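Local structure of apoptosis regulator ced-9 (Caenorhabditis elegans, 1OHU) at residues M30-F33 and G34-G37. The protein restrains programmed cell death as a Bcl-2 family member by sequestering the caspase activator ced-4 until egl-1 binds to the protein and ced-4 is released. The protein carries 3 engineered substitutions. Sequence-based numbering, arbitrary orientation.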
HETATM    1  N   MSE A  30     -14.830   4.128   7.913  1.00 28.32           N
HETATM    2  CA  MSE A  30     -14.920   2.842   8.601  1.00 27.75           C
HETATM    3  C   MSE A  30     -13.735   2.568   9.528  1.00 25.71           C
HETATM    4  O   MSE A  30     -12.770   3.335   9.562  1.00 26.64           O
HETATM    5  CB  MSE A  30     -15.101   1.720   7.568  1.00 27.87           C
HETATM    6  CG  MSE A  30     -16.451   1.822   6.834  1.00 25.29           C
HETATM    7 SE   MSE A  30     -16.531   0.713   5.255  1.00 29.02          SE
HETATM    8  CE  MSE A  30     -18.201   1.299   4.511  1.00 23.97           C
ATOM      9  N   GLU A  31     -13.804   1.472  10.275  1.00 23.95           N
ATOM     10  CA  GLU A  31     -12.764   1.151  11.243  1.00 23.45           C
ATOM     11  C   GLU A  31     -12.372  -0.320  11.159  1.00 23.78           C
ATOM     12  O   GLU A  31     -13.211  -1.206  11.352  1.00 24.07           O
ATOM     13  CB  GLU A  31     -13.282   1.489  12.648  1.00 21.81           C
ATOM     14  CG  GLU A  31     -12.303   1.293  13.812  1.00 19.45           C
ATOM     15  CD  GLU A  31     -11.068   2.202  13.735  1.00 22.27           C
ATOM     16  OE1 GLU A  31     -11.195   3.386  13.352  1.00 21.58           O
ATOM     17  OE2 GLU A  31      -9.967   1.730  14.073  1.00 19.44           O
ATOM     18  N   TRP A  32     -11.100  -0.571  10.863  1.00 21.64           N
ATOM     19  CA  TRP A  32     -10.592  -1.938  10.740  1.00 23.36           C
ATOM     20  C   TRP A  32     -10.340  -2.519  12.118  1.00 23.81           C
ATOM     21  O   TRP A  32      -9.258  -2.358  12.674  1.00 25.93           O
ATOM     22  CB  TRP A  32      -9.294  -1.952   9.917  1.00 22.30           C
ATOM     23  CG  TRP A  32      -8.722  -3.333   9.686  1.00 25.83           C
ATOM     24  CD1 TRP A  32      -9.373  -4.535   9.841  1.00 24.07           C
ATOM     25  CD2 TRP A  32      -7.395  -3.655   9.238  1.00 25.12           C
ATOM     26  NE1 TRP A  32      -8.534  -5.572   9.519  1.00 27.95           N
ATOM     27  CE2 TRP A  32      -7.315  -5.064   9.147  1.00 24.88           C
ATOM     28  CE3 TRP A  32      -6.267  -2.888   8.907  1.00 24.18           C
ATOM     29  CZ2 TRP A  32      -6.148  -5.725   8.738  1.00 25.86           C
ATOM     30  CZ3 TRP A  32      -5.102  -3.548   8.499  1.00 23.39           C
ATOM     31  CH2 TRP A  32      -5.054  -4.949   8.418  1.00 24.80           C
ATOM     32  N   PHE A  33     -11.345  -3.201  12.663  1.00 24.64           N
ATOM     33  CA  PHE A  33     -11.247  -3.791  13.992  1.00 24.56           C
ATOM     34  C   PHE A  33     -10.167  -4.856  14.119  1.00 24.72           C
ATOM     35  O   PHE A  33      -9.588  -5.036  15.196  1.00 23.22           O
ATOM     36  CB  PHE A  33     -12.604  -4.387  14.406  1.00 26.72           C
ATOM     37  CG  PHE A  33     -13.489  -3.436  15.187  1.00 26.10           C
ATOM     38  CD1 PHE A  33     -13.653  -2.114  14.786  1.00 26.90           C
ATOM     39  CD2 PHE A  33     -14.184  -3.878  16.311  1.00 26.88           C
ATOM     40  CE1 PHE A  33     -14.502  -1.247  15.498  1.00 25.32           C
ATOM     41  CE2 PHE A  33     -15.025  -3.025  17.020  1.00 23.91           C
ATOM     42  CZ  PHE A  33     -15.182  -1.705  16.611  1.00 23.85           C
ATOM     43  N   GLY A  34      -9.899  -5.564  13.027  1.00 24.82           N
ATOM     44  CA  GLY A  34      -8.891  -6.610  13.058  1.00 22.67           C
ATOM     45  C   GLY A  34      -7.472  -6.144  12.776  1.00 24.85           C
ATOM     46  O   GLY A  34      -6.558  -6.962  12.673  1.00 23.51           O
ATOM     47  N   ALA A  35      -7.271  -4.834  12.661  1.00 23.69           N
ATOM     48  CA  ALA A  35      -5.939  -4.303  12.380  1.00 23.38           C
ATOM     49  C   ALA A  35      -4.867  -4.783  13.364  1.00 24.93           C
ATOM     50  O   ALA A  35      -5.063  -4.725  14.579  1.00 25.37           O
ATOM     51  CB  ALA A  35      -5.977  -2.783  12.376  1.00 19.48           C
ATOM     52  N   PRO A  36      -3.729  -5.286  12.851  1.00 25.70           N
ATOM     53  CA  PRO A  36      -2.675  -5.742  13.768  1.00 27.16           C
ATOM     54  C   PRO A  36      -1.974  -4.551  14.434  1.00 29.18           C
ATOM     55  O   PRO A  36      -2.007  -3.438  13.920  1.00 29.44           O
ATOM     56  CB  PRO A  36      -1.738  -6.556  12.868  1.00 24.80           C
ATOM     57  CG  PRO A  36      -2.000  -6.039  11.504  1.00 28.35           C
ATOM     58  CD  PRO A  36      -3.481  -5.773  11.483  1.00 27.14           C
ATOM     59  N   GLY A  37      -1.356  -4.785  15.584  1.00 31.91           N
ATOM     60  CA  GLY A  37      -0.680  -3.709  16.277  1.00 35.73           C
ATOM     61  C   GLY A  37       0.522  -3.163  15.532  1.00 39.10           C
ATOM     62  O   GLY A  37       1.038  -3.789  14.605  1.00 40.79           O
TER
HETATM   63  O   HOH W   1      -7.030  -4.377  16.136  1.00 25.27           O
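A chi1 of -178° carries the W32 ring away from its own backbone N and beside its carbonyl carbon, so that one face of the indole is turned to the backbone at G34 C, A35 N and A35 CA. The chain there makes a type I beta turn from W32 to A35, closed by A35 N donating to W32 O at 3.2 Å; the N-H points fairly straight at the oxygen (161°) but from well above the carbonyl plane. The turn sets A35 CA over the middle of the six-membered ring of W32, 3.6 Å from its centroid and 14° off the normal, a CH-pi contact. On the same face G34 C sits nearer the rim, while A35 CB packs 3.5 Å from W32 CE3. P36 prolongs the cover obliquely, its CD 3.5 Å from W32 CH2. One water bridges F33 O (2.8 Å) and A35 O, donating to both. Replacing W32 by an alanine is likely to take away the face on which A35 CA rests and the contact with P36 CD, leaving a gap against helices 13-27 and 128-144. In the loop joining helices 13-27 and 44-71, the buried indole lies between the turn and T22 and I25 of helix 13-27 and V128 and F132 of helix 128-144.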